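Local coordinates for protein polysaccharide Lyase Family 6 (Bacteroides cellulosilyticus, PDB 6QPS) that binds calcium and probably cleaves mannuronic acid-rich alginate by beta-elimination, as a polysaccharide lyase of family 6, at residues 22-27 with 35-40; 222-227 with 323-328; 304-309 with 438-443; 357-362 with 395-400; 448-451 with 455-458. All coordinates share one frame; numbering follows the deposited sequence. Where two conformers were deposited one is given.

From the N terminus, contact 1 closes first, folding helix 31-40 back over strand 23-26 at the start of the parallel beta-helix. Contact 2 opens at 222-227 and closes nearly a hundred residues later at 323-328, linking two surface loops. Before it closes, contact 3 has opened at 304-309, so the two cross; contact 3 ends only when helix 433-445 reaches strand 301-308. Contact 4 (357-362 with 395-400) begins and ends within that long excursion and joins two strands through side chains packed in the interior of the coil. Contact 5 follows as a short closure, fastening the loop after helix 433-445 to helix 454-465. Contacts 3 and 4 come within about 7 Å at their nearest atoms.

Contact 1: 22-27 with 35-40; sequences KEYTFS and KQLLGS
Tyr24 meets a single methyl of Leu37, and successive atoms of the tyrosine feel it in turn. Its CB lies 3.6 Å from Leu37 CD2, and CG is the closest point, at 3.5 Å from the same methyl. Next along the ring, Tyr24 CD1 is 3.7 Å from Leu37 CD2, and CD2 of the tyrosine is slightly farther off; the phenol end runs on past the methyl. Leu37 CD2 thus stands over the ring face, displaced toward its CB side, in a CH-pi contact 3.9 Å from the Tyr24 ring centroid and 28° off the normal. The tyrosine belongs to strand 23-26, which runs parallel to strand 48-51 at the N-terminal end of the right-handed beta-helix; helix 31-40, between them in sequence, packs on this end as a cap. The same methyl is shared with Phe26, which offers its edge: Leu37 CD2 lies in the plane of the Phe26 ring, 3.7 Å from Phe26 CZ. The Leu37 side chain crosses each of the two at about a right angle. Leu37 reaches them with CG opposite its backbone N (chi1 177°), and also touches Val49 and Leu43. Behind it, Ser40 OG donates to Leu37 O at 2.9 Å.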
# COMPACT_ATOMS: atom_id res chain seq x y z
N LYS A 22 17.40 -31.64 3.85
CA LYS A 22 18.62 -31.33 4.58
C LYS A 22 18.54 -29.93 5.17
O LYS A 22 17.97 -29.02 4.57
CB LYS A 22 19.82 -31.38 3.61
CG LYS A 22 20.56 -32.69 3.62
CD LYS A 22 20.79 -33.24 2.22
CE LYS A 22 21.72 -34.45 2.28
NZ LYS A 22 21.13 -35.57 3.07
N GLU A 23 19.10 -29.77 6.37
CA GLU A 23 19.34 -28.47 6.97
C GLU A 23 20.83 -28.16 6.88
O GLU A 23 21.67 -28.96 7.30
CB GLU A 23 18.89 -28.42 8.43
CG GLU A 23 17.39 -28.21 8.60
CD GLU A 23 16.96 -28.23 10.06
OE1 GLU A 23 17.77 -27.85 10.93
OE2 GLU A 23 15.81 -28.64 10.34
N TYR A 24 21.15 -26.99 6.32
CA TYR A 24 22.52 -26.50 6.20
C TYR A 24 22.64 -25.31 7.14
O TYR A 24 21.96 -24.30 6.94
CB TYR A 24 22.78 -26.05 4.76
CG TYR A 24 22.75 -27.17 3.74
CD1 TYR A 24 23.91 -27.85 3.42
CD2 TYR A 24 21.57 -27.52 3.08
CE1 TYR A 24 23.91 -28.86 2.51
CE2 TYR A 24 21.55 -28.54 2.15
CZ TYR A 24 22.73 -29.21 1.86
OH TYR A 24 22.74 -30.24 0.94
N THR A 25 23.51 -25.41 8.13
CA THR A 25 23.62 -24.42 9.18
C THR A 25 24.89 -23.59 9.01
O THR A 25 25.95 -24.13 8.67
CB THR A 25 23.61 -25.10 10.55
OG1 THR A 25 22.39 -25.85 10.68
CG2 THR A 25 23.72 -24.08 11.67
N PHE A 26 24.76 -22.29 9.26
CA PHE A 26 25.87 -21.35 9.10
C PHE A 26 25.87 -20.34 10.23
O PHE A 26 24.83 -20.03 10.82
CB PHE A 26 25.69 -20.56 7.78
CG PHE A 26 25.68 -21.42 6.56
CD1 PHE A 26 26.88 -21.77 5.94
CD2 PHE A 26 24.49 -21.91 6.05
CE1 PHE A 26 26.88 -22.59 4.82
CE2 PHE A 26 24.49 -22.73 4.92
CZ PHE A 26 25.69 -23.07 4.31
N SER A 27 27.07 -19.79 10.50
CA SER A 27 27.28 -18.72 11.46
C SER A 27 27.84 -17.51 10.73
O SER A 27 28.17 -17.62 9.54
CB SER A 27 28.25 -19.19 12.55
OG SER A 27 27.64 -20.18 13.37
N LYS A 35 26.46 -17.71 1.11
CA LYS A 35 26.09 -17.11 -0.17
C LYS A 35 26.24 -18.10 -1.32
O LYS A 35 25.40 -18.14 -2.23
CB LYS A 35 26.96 -15.88 -0.42
CG LYS A 35 26.72 -14.72 0.53
CD LYS A 35 27.79 -13.64 0.46
CE LYS A 35 28.01 -13.12 -0.95
NZ LYS A 35 29.02 -12.02 -0.98
N GLN A 36 27.29 -18.91 -1.31
CA GLN A 36 27.50 -19.83 -2.42
C GLN A 36 26.37 -20.84 -2.51
O GLN A 36 25.86 -21.13 -3.61
CB GLN A 36 28.82 -20.55 -2.27
CG GLN A 36 30.00 -19.72 -2.65
CD GLN A 36 31.18 -19.99 -1.75
OE1 GLN A 36 31.25 -21.03 -1.10
NE2 GLN A 36 32.11 -19.06 -1.69
N LEU A 37 25.94 -21.39 -1.37
CA LEU A 37 24.90 -22.41 -1.39
C LEU A 37 23.56 -21.80 -1.80
O LEU A 37 22.84 -22.37 -2.63
CB LEU A 37 24.78 -23.07 -0.02
CG LEU A 37 23.67 -24.10 0.13
CD1 LEU A 37 23.82 -25.24 -0.87
CD2 LEU A 37 23.70 -24.66 1.57
N LEU A 38 23.23 -20.63 -1.24
CA LEU A 38 21.97 -19.99 -1.57
C LEU A 38 21.89 -19.66 -3.06
O LEU A 38 20.81 -19.74 -3.68
CB LEU A 38 21.79 -18.72 -0.74
CG LEU A 38 21.32 -18.89 0.71
CD1 LEU A 38 21.53 -17.56 1.45
CD2 LEU A 38 19.89 -19.31 0.77
N GLY A 39 23.01 -19.27 -3.65
CA GLY A 39 23.05 -18.83 -5.02
C GLY A 39 23.38 -19.90 -6.04
O GLY A 39 23.44 -19.60 -7.24
N SER A 40 23.60 -21.14 -5.59
CA SER A 40 24.08 -22.20 -6.47
C SER A 40 22.97 -22.85 -7.29
O SER A 40 23.25 -23.42 -8.36
CB SER A 40 24.73 -23.29 -5.62
OG SER A 40 23.76 -23.95 -4.82

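Contact 2: 222-227 with 323-328; sequences SSQLES and ERPTAE
Gln224 OE1, which rests against the Pro325 ring, is gripped by two polar partners: a water that donates to it at 2.7 Å and His273, whose NE2 is hydrogen-bonded to the same oxygen. The water goes on to accept from Arg324 NE at 3.0 Å, so it bridges the two loops where no direct hydrogen bond spans them. The other end of the amide is tied down locally. Gln224 NE2 donates to Ser223 OG at 3.0 Å with an N-H...O angle of 154°, and the hydroxyl lies almost in the amide plane; together with the grip on OE1 this fixes the rotation of the group. The glutamine chain bends at chi2 (-56°), which turns the amide back so that NE2 meets the neighbouring Ser223. Gln224 is the third residue of a type I turn from Ser222 to Leu225, closed by Leu225 N to Ser222 O at 3.1 Å. This turn and the 323-328 loop leave strands on the same face of the parallel beta-helix, four coils apart, and the loops of the coils between them supply His273 and Gln298. Pro325, on the other loop, comes from the opposite direction: its CG and CD are each 3.6 Å from Gln224 OE1, two apolar ring carbons laid against the amide oxygen. Arg324, stretched out from CG to NE, sends its NH1 on to Gln298 and to the hydroxyl of Tyr274.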
# COMPACT_ATOMS: atom_id res chain seq x y z
N SER A 222 3.31 1.55 -17.09
CA SER A 222 2.66 0.24 -17.08
C SER A 222 1.21 0.31 -16.61
O SER A 222 0.58 -0.74 -16.40
CB SER A 222 3.45 -0.73 -16.20
OG SER A 222 3.59 -0.19 -14.89
N SER A 223 0.65 1.51 -16.46
CA SER A 223 -0.58 1.68 -15.70
C SER A 223 -1.83 1.19 -16.42
O SER A 223 -2.87 1.00 -15.75
CB SER A 223 -0.77 3.16 -15.32
OG SER A 223 -0.88 3.99 -16.46
N GLN A 224 -1.79 1.01 -17.73
CA GLN A 224 -2.93 0.48 -18.47
C GLN A 224 -2.99 -1.03 -18.45
O GLN A 224 -3.92 -1.61 -19.02
CB GLN A 224 -2.96 1.02 -19.90
CG GLN A 224 -2.82 2.55 -19.97
CD GLN A 224 -3.88 3.28 -19.16
OE1 GLN A 224 -5.06 3.31 -19.53
NE2 GLN A 224 -3.46 3.88 -18.07
N LEU A 225 -2.06 -1.68 -17.77
CA LEU A 225 -1.98 -3.14 -17.75
C LEU A 225 -2.64 -3.72 -16.50
O LEU A 225 -2.63 -3.12 -15.42
CB LEU A 225 -0.52 -3.58 -17.78
CG LEU A 225 0.29 -3.05 -18.96
CD1 LEU A 225 1.77 -3.42 -18.78
CD2 LEU A 225 -0.26 -3.57 -20.28
N GLU A 226 -3.16 -4.94 -16.65
CA GLU A 226 -3.77 -5.66 -15.53
C GLU A 226 -2.69 -6.23 -14.62
O GLU A 226 -1.80 -6.96 -15.07
CB GLU A 226 -4.68 -6.79 -16.05
CG GLU A 226 -5.37 -7.62 -14.96
CD GLU A 226 -6.45 -8.59 -15.45
OE1 GLU A 226 -6.75 -8.60 -16.66
OE2 GLU A 226 -6.98 -9.35 -14.60
N SER A 227 -2.79 -5.90 -13.33
CA SER A 227 -1.87 -6.34 -12.29
C SER A 227 -2.47 -7.41 -11.39
O SER A 227 -1.85 -8.45 -11.16
CB SER A 227 -1.44 -5.11 -11.48
OG SER A 227 -0.52 -5.44 -10.45
N GLU A 323 -8.78 11.75 -21.75
CA GLU A 323 -9.56 10.53 -21.69
C GLU A 323 -8.62 9.33 -21.48
O GLU A 323 -7.42 9.41 -21.74
CB GLU A 323 -10.34 10.31 -22.99
CG GLU A 323 -11.14 11.50 -23.50
CD GLU A 323 -12.41 11.78 -22.68
OE1 GLU A 323 -12.69 11.06 -21.70
OE2 GLU A 323 -13.12 12.73 -23.04
N ARG A 324 -9.18 8.21 -21.05
CA ARG A 324 -8.43 6.97 -21.05
C ARG A 324 -7.88 6.71 -22.46
O ARG A 324 -8.64 6.78 -23.43
CB ARG A 324 -9.34 5.82 -20.64
CG ARG A 324 -8.80 4.45 -20.89
CD ARG A 324 -9.72 3.38 -20.23
NE ARG A 324 -9.33 2.04 -20.61
CZ ARG A 324 -10.07 0.96 -20.39
NH1 ARG A 324 -11.24 1.09 -19.79
NH2 ARG A 324 -9.62 -0.23 -20.78
N PRO A 325 -6.60 6.38 -22.60
CA PRO A 325 -6.03 6.19 -23.94
C PRO A 325 -6.55 4.93 -24.61
O PRO A 325 -6.96 3.97 -23.95
CB PRO A 325 -4.52 6.08 -23.68
CG PRO A 325 -4.44 5.54 -22.25
CD PRO A 325 -5.59 6.23 -21.53
N THR A 326 -6.54 4.97 -25.94
CA THR A 326 -6.77 3.80 -26.78
C THR A 326 -5.45 3.43 -27.46
O THR A 326 -4.41 4.07 -27.26
CB THR A 326 -7.85 4.09 -27.83
OG1 THR A 326 -7.37 5.09 -28.74
CG2 THR A 326 -9.13 4.56 -27.16
N ALA A 327 -5.50 2.38 -28.29
CA ALA A 327 -4.31 1.97 -29.02
C ALA A 327 -3.85 3.06 -29.98
O ALA A 327 -2.66 3.15 -30.30
CB ALA A 327 -4.58 0.67 -29.78
N GLU A 328 -4.77 3.91 -30.43
CA GLU A 328 -4.44 4.99 -31.34
C GLU A 328 -3.88 6.22 -30.64
O GLU A 328 -3.38 7.13 -31.32
CB GLU A 328 -5.71 5.41 -32.10
CG GLU A 328 -6.36 4.30 -32.89
CD GLU A 328 -5.75 4.13 -34.26
OE1 GLU A 328 -6.43 4.44 -35.26
OE2 GLU A 328 -4.58 3.69 -34.34
O HOH W 1 -6.44 1.69 -21.19

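Contact 3: 304-309 with 438-443; sequences DNYIKD and KERIDA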
# COMPACT_ATOMS: atom_id res chain seq x y z
N ASP A 304 -17.92 -0.11 1.51
CA ASP A 304 -17.77 -0.50 2.92
C ASP A 304 -16.53 0.08 3.60
O ASP A 304 -16.07 -0.47 4.60
CB ASP A 304 -17.86 -2.03 3.08
CG ASP A 304 -18.08 -2.50 4.52
OD1 ASP A 304 -18.93 -1.88 5.19
OD2 ASP A 304 -17.43 -3.48 4.92
N ASN A 305 -15.97 1.18 3.09
CA ASN A 305 -14.83 1.81 3.73
C ASN A 305 -15.30 2.79 4.80
O ASN A 305 -16.36 3.39 4.68
CB ASN A 305 -13.97 2.52 2.68
CG ASN A 305 -13.49 1.56 1.59
OD1 ASN A 305 -12.52 0.84 1.78
ND2 ASN A 305 -14.19 1.55 0.45
N TYR A 306 -14.50 2.91 5.86
CA TYR A 306 -14.84 3.72 7.03
C TYR A 306 -13.69 4.70 7.25
O TYR A 306 -12.57 4.28 7.57
CB TYR A 306 -15.03 2.80 8.24
CG TYR A 306 -15.67 3.42 9.47
CD1 TYR A 306 -14.96 4.29 10.29
CD2 TYR A 306 -16.99 3.12 9.84
CE1 TYR A 306 -15.53 4.84 11.43
CE2 TYR A 306 -17.56 3.66 10.97
CZ TYR A 306 -16.83 4.52 11.76
OH TYR A 306 -17.43 5.06 12.89
N ILE A 307 -13.96 5.99 7.06
CA ILE A 307 -12.95 7.05 7.08
C ILE A 307 -13.29 8.01 8.21
O ILE A 307 -14.38 8.61 8.19
CB ILE A 307 -12.90 7.80 5.73
CG1 ILE A 307 -12.49 6.81 4.65
CG2 ILE A 307 -11.93 8.93 5.78
CD1 ILE A 307 -12.90 7.16 3.24
N LYS A 308 -12.40 8.13 9.19
CA LYS A 308 -12.64 8.91 10.40
C LYS A 308 -11.54 9.93 10.68
O LYS A 308 -10.36 9.58 10.75
CB LYS A 308 -12.79 7.97 11.62
CG LYS A 308 -13.08 8.66 12.94
CD LYS A 308 -13.04 7.71 14.15
CE LYS A 308 -13.59 8.38 15.39
NZ LYS A 308 -13.34 7.56 16.61
N ASP A 309 -11.96 11.17 10.97
CA ASP A 309 -11.08 12.21 11.50
C ASP A 309 -9.82 12.40 10.66
O ASP A 309 -8.72 12.55 11.20
CB ASP A 309 -10.67 11.92 12.95
CG ASP A 309 -11.82 11.94 13.94
OD1 ASP A 309 -12.88 12.57 13.67
OD2 ASP A 309 -11.65 11.34 15.03
N LYS A 438 -14.36 -0.62 16.64
CA LYS A 438 -13.66 -1.62 17.44
C LYS A 438 -13.56 -2.94 16.68
O LYS A 438 -12.50 -3.57 16.68
CB LYS A 438 -14.34 -1.82 18.79
CG LYS A 438 -13.67 -2.93 19.61
CD LYS A 438 -14.09 -2.94 21.07
CE LYS A 438 -13.35 -4.05 21.84
NZ LYS A 438 -11.86 -4.10 21.59
N GLU A 439 -14.65 -3.37 16.04
CA GLU A 439 -14.60 -4.62 15.28
C GLU A 439 -13.56 -4.55 14.17
O GLU A 439 -12.80 -5.49 13.95
CB GLU A 439 -15.97 -4.94 14.69
CG GLU A 439 -17.00 -5.38 15.73
CD GLU A 439 -18.40 -5.49 15.16
OE1 GLU A 439 -18.58 -5.32 13.93
OE2 GLU A 439 -19.34 -5.73 15.96
N ARG A 440 -13.52 -3.43 13.44
CA ARG A 440 -12.59 -3.28 12.32
C ARG A 440 -11.14 -3.27 12.79
O ARG A 440 -10.29 -3.95 12.22
CB ARG A 440 -12.91 -1.99 11.56
CG ARG A 440 -14.19 -2.04 10.75
CD ARG A 440 -14.58 -0.64 10.29
NE ARG A 440 -15.73 -0.68 9.40
CZ ARG A 440 -15.65 -0.67 8.07
NH1 ARG A 440 -14.48 -0.60 7.43
NH2 ARG A 440 -16.77 -0.73 7.35
N ILE A 441 -10.84 -2.52 13.85
CA ILE A 441 -9.48 -2.46 14.37
C ILE A 441 -9.08 -3.81 14.98
O ILE A 441 -8.00 -4.34 14.69
CB ILE A 441 -9.36 -1.31 15.38
CG1 ILE A 441 -9.43 0.03 14.66
CG2 ILE A 441 -8.05 -1.42 16.14
CD1 ILE A 441 -9.68 1.22 15.60
N ASP A 442 -9.95 -4.40 15.80
CA ASP A 442 -9.66 -5.71 16.37
C ASP A 442 -9.31 -6.71 15.28
O ASP A 442 -8.37 -7.51 15.42
CB ASP A 442 -10.86 -6.22 17.18
CG ASP A 442 -11.01 -5.54 18.54
OD1 ASP A 442 -10.18 -4.66 18.88
OD2 ASP A 442 -11.96 -5.89 19.26
N ALA A 443 -10.06 -6.70 14.17
CA ALA A 443 -9.80 -7.69 13.12
C ALA A 443 -8.45 -7.48 12.45
O ALA A 443 -7.87 -8.44 11.93
CB ALA A 443 -10.91 -7.65 12.07
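Hydrogen bonding centres on Asp304 O, which Arg440 holds end-on with two nitrogens. Arg440 NH2 donates to it at 2.8 Å with an N-H...O angle of 160°, from above the carbonyl plane. Arg440 NH1 makes a longer and more bent bond of 3.2 Å to the same Asp304 O, from within that plane. The acceptor lies close to the guanidinium plane for both. The ionic part is a salt bridge from Asp304 OD1 to Arg440 NH2 at 3.3 Å, with carboxylate and guanidinium turned 55° apart; Asp304 OD2 is hydrogen-bonded to Ser279 OG. Arg440 has further partners in Glu436 at NE and Thr281 at NH1. Van der Waals packing comes from Tyr306, whose CB sits 3.4 Å above the centre of the Arg440 guanidinium plane, while its hydroxyl bonds to Glu437. The extended chain of Arg440 from CG to NE carries the guanidinium across to the strand. A leucine in its place would probably leave Asp304 O without both donors and the Asp304 and Glu436 carboxylates without a shared positive mate. The contact fastens helix 433-445, from the C-terminal part of the chain, to the outside of the right-handed parallel beta-helix at strand 301-308.

Contact 4: 357-362 with 395-400; sequences LELGSG and PGFLFL
Segments 357-362 and 395-400 face each other across the interior of the beta-helix with no backbone bond between them, and their nearest CA atoms, those of Leu359 and Phe397, are 9.6 Å apart. The first strand turns a corner at Gly360, whose positive phi (94°) suits glycine. Leu359, just before the corner, reaches across to the second strand. Its CD1 lies over one face of the Phe397 ring, 4.0 Å from Phe397 CE2, and Leu359 CD2 is 4.1 Å from Phe397 CZ. Toward Phe399 the same CD1 meets an edge: it is 3.9 Å from Phe399 CZ and lies in the plane of that ring, the two side chains coming from opposite directions. With CG set opposite its carbonyl carbon (chi1 -48°), Leu359 sends its branches to both rings. Replacing it by alanine would probably open a gap between the two phenylalanines and free them to shift. Val371 and Pro368 also touch Phe397, while Phe399 extends the packing to Phe373 and to Gln419 and Val420 of helix 418-422. Leu359, Phe397 and Phe399 are all apolar and buried, so their cohesion rests on close fit and water exclusion, not directed bonds.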
# COMPACT_ATOMS: atom_id res chain seq x y z
N LEU A 357 -15.87 15.57 1.88
CA LEU A 357 -16.14 15.15 0.50
C LEU A 357 -15.72 16.30 -0.40
O LEU A 357 -16.23 17.41 -0.24
CB LEU A 357 -17.63 14.83 0.30
CG LEU A 357 -18.19 13.73 1.19
CD1 LEU A 357 -19.71 13.62 0.98
CD2 LEU A 357 -17.53 12.40 0.97
N GLU A 358 -14.83 16.03 -1.37
CA GLU A 358 -14.34 17.07 -2.27
C GLU A 358 -14.53 16.56 -3.69
O GLU A 358 -13.85 15.60 -4.10
CB GLU A 358 -12.87 17.37 -1.97
CG GLU A 358 -12.28 18.44 -2.85
CD GLU A 358 -10.84 18.78 -2.49
OE1 GLU A 358 -10.43 18.67 -1.30
OE2 GLU A 358 -10.11 19.15 -3.43
N LEU A 359 -15.44 17.18 -4.43
CA LEU A 359 -15.88 16.66 -5.72
C LEU A 359 -15.63 17.67 -6.83
O LEU A 359 -16.17 18.78 -6.80
CB LEU A 359 -17.37 16.30 -5.69
CG LEU A 359 -17.83 15.47 -4.50
CD1 LEU A 359 -19.35 15.26 -4.56
CD2 LEU A 359 -17.06 14.15 -4.44
N GLY A 360 -14.85 17.27 -7.83
CA GLY A 360 -14.64 18.10 -9.00
C GLY A 360 -13.42 19.00 -8.99
O GLY A 360 -13.28 19.83 -9.89
N SER A 361 -12.53 18.86 -8.01
CA SER A 361 -11.34 19.69 -7.98
C SER A 361 -10.27 19.15 -8.93
O SER A 361 -10.40 18.07 -9.51
CB SER A 361 -10.79 19.75 -6.56
OG SER A 361 -10.49 18.46 -6.09
N GLY A 362 -9.23 19.96 -9.12
CA GLY A 362 -8.10 19.61 -9.97
C GLY A 362 -8.09 20.43 -11.24
O GLY A 362 -9.00 21.19 -11.55
N PRO A 395 -24.03 17.01 -12.88
CA PRO A 395 -24.69 16.09 -13.83
C PRO A 395 -24.00 14.73 -13.96
O PRO A 395 -24.63 13.78 -14.45
CB PRO A 395 -24.68 16.87 -15.15
CG PRO A 395 -24.61 18.34 -14.72
CD PRO A 395 -23.74 18.33 -13.49
N GLY A 396 -22.74 14.63 -13.58
CA GLY A 396 -22.01 13.37 -13.65
C GLY A 396 -22.16 12.49 -12.43
O GLY A 396 -21.61 11.37 -12.43
N PHE A 397 -22.92 12.91 -11.42
CA PHE A 397 -23.11 12.18 -10.18
C PHE A 397 -24.58 11.78 -10.02
O PHE A 397 -25.48 12.55 -10.36
CB PHE A 397 -22.72 13.05 -8.96
CG PHE A 397 -21.24 13.11 -8.69
CD1 PHE A 397 -20.41 13.92 -9.43
CD2 PHE A 397 -20.69 12.37 -7.66
CE1 PHE A 397 -19.05 13.96 -9.19
CE2 PHE A 397 -19.32 12.40 -7.42
CZ PHE A 397 -18.51 13.18 -8.17
N LEU A 398 -24.80 10.61 -9.48
CA LEU A 398 -26.11 10.20 -8.97
C LEU A 398 -25.94 10.09 -7.46
O LEU A 398 -25.19 9.23 -6.98
CB LEU A 398 -26.54 8.87 -9.58
CG LEU A 398 -27.76 8.17 -8.95
CD1 LEU A 398 -28.99 9.06 -9.03
CD2 LEU A 398 -28.03 6.83 -9.62
N PHE A 399 -26.58 10.99 -6.71
CA PHE A 399 -26.57 10.95 -5.24
C PHE A 399 -27.87 10.28 -4.82
O PHE A 399 -28.95 10.80 -5.09
CB PHE A 399 -26.51 12.35 -4.63
CG PHE A 399 -25.30 13.14 -5.00
CD1 PHE A 399 -24.13 13.04 -4.26
CD2 PHE A 399 -25.34 14.02 -6.05
CE1 PHE A 399 -23.00 13.79 -4.60
CE2 PHE A 399 -24.23 14.80 -6.38
CZ PHE A 399 -23.06 14.66 -5.66
N LEU A 400 -27.77 9.14 -4.13
CA LEU A 400 -28.94 8.33 -3.82
C LEU A 400 -28.89 7.76 -2.41
O LEU A 400 -27.98 7.00 -2.06
CB LEU A 400 -29.05 7.20 -4.84
CG LEU A 400 -30.26 6.32 -4.71
CD1 LEU A 400 -31.54 7.11 -4.89
CD2 LEU A 400 -30.18 5.20 -5.73

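Contact 5: 448-451 with 455-458; sequences VGPT and ALKE
Segment 448-451 runs as an irregular strip beside the first turns of helix 454-465, with the CA atoms of Gly449 and Leu456 6.6 Å apart and those of Thr451 and Lys457 almost as close. Leu456 carries the apolar part. Its CG lies 4.0 Å from Pro450 CD, the two side chains meeting at a slant, and the same leucine CG is 3.6 Å from Pro450 O. The branches reach further back along the strip: Leu456 CD1 is 3.7 Å from Val448 O, whereas CD2 of that leucine comes to 3.9 Å from Gly449 CA. At this last point a beta carbon would clash with the Leu456 methyl, and the positive phi of 81° also favours glycine. With CG opposite the backbone N (chi1 175°), the leucine carries both methyls on toward Val448 and Gly449. Lys457, one residue on, makes the polar link. Its chain bends near the end, laying CD and CE beside the loop carbonyl, and NZ donates to Thr451 O at 2.9 Å, nearly in line with the C=O bond. This ties the helix to the exposed end of the loop. Tyr170 touches both Pro450 and Leu456, and Phe200 packs on Val448 and Leu456; Gly449 is backbone-bonded to His198. The short connector between helices 433-445 and 454-465 is thereby pressed against the outside of the parallel beta-helix, at strands 170-172 and 200-201.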
# COMPACT_ATOMS: atom_id res chain seq x y z
N VAL A 448 -1.32 -9.32 12.84
CA VAL A 448 -0.43 -8.60 11.94
C VAL A 448 1.00 -8.71 12.43
O VAL A 448 1.27 -8.64 13.63
CB VAL A 448 -0.87 -7.12 11.85
CG1 VAL A 448 -0.57 -6.36 13.13
CG2 VAL A 448 -0.21 -6.44 10.67
N GLY A 449 1.94 -8.85 11.48
CA GLY A 449 3.34 -8.71 11.77
C GLY A 449 4.02 -9.92 12.38
O GLY A 449 3.38 -10.93 12.66
N PRO A 450 5.34 -9.81 12.60
CA PRO A 450 6.10 -10.87 13.28
C PRO A 450 6.07 -10.74 14.80
O PRO A 450 6.53 -9.73 15.34
CB PRO A 450 7.52 -10.69 12.74
CG PRO A 450 7.59 -9.19 12.40
CD PRO A 450 6.19 -8.69 12.12
N THR A 451 5.57 -11.78 15.48
CA THR A 451 5.34 -11.75 16.92
C THR A 451 6.62 -11.61 17.74
O THR A 451 6.56 -11.21 18.91
CB THR A 451 4.66 -13.07 17.35
OG1 THR A 451 5.51 -14.18 17.04
CG2 THR A 451 3.33 -13.26 16.63
N ALA A 455 9.15 -4.14 18.76
CA ALA A 455 8.54 -2.91 18.27
C ALA A 455 7.20 -3.18 17.58
O ALA A 455 6.32 -2.31 17.58
CB ALA A 455 9.48 -2.17 17.33
N LEU A 456 7.03 -4.34 16.94
CA LEU A 456 5.70 -4.69 16.42
C LEU A 456 4.70 -4.78 17.56
O LEU A 456 3.60 -4.20 17.49
CB LEU A 456 5.78 -6.03 15.68
CG LEU A 456 4.52 -6.70 15.12
CD1 LEU A 456 3.65 -7.38 16.18
CD2 LEU A 456 3.69 -5.72 14.29
N LYS A 457 5.06 -5.48 18.64
CA LYS A 457 4.13 -5.64 19.75
C LYS A 457 3.82 -4.31 20.40
O LYS A 457 2.67 -4.05 20.79
CB LYS A 457 4.68 -6.62 20.77
CG LYS A 457 4.77 -8.05 20.21
CD LYS A 457 5.25 -9.05 21.25
CE LYS A 457 6.76 -8.98 21.44
NZ LYS A 457 7.37 -10.34 21.52
N GLU A 458 4.83 -3.45 20.55
CA GLU A 458 4.63 -2.14 21.15
C GLU A 458 3.71 -1.27 20.29
O GLU A 458 2.81 -0.61 20.82
CB GLU A 458 5.99 -1.46 21.37
CG GLU A 458 6.86 -2.12 22.43
CD GLU A 458 8.30 -1.64 22.44
OE1 GLU A 458 8.68 -0.82 21.57
OE2 GLU A 458 9.06 -2.10 23.32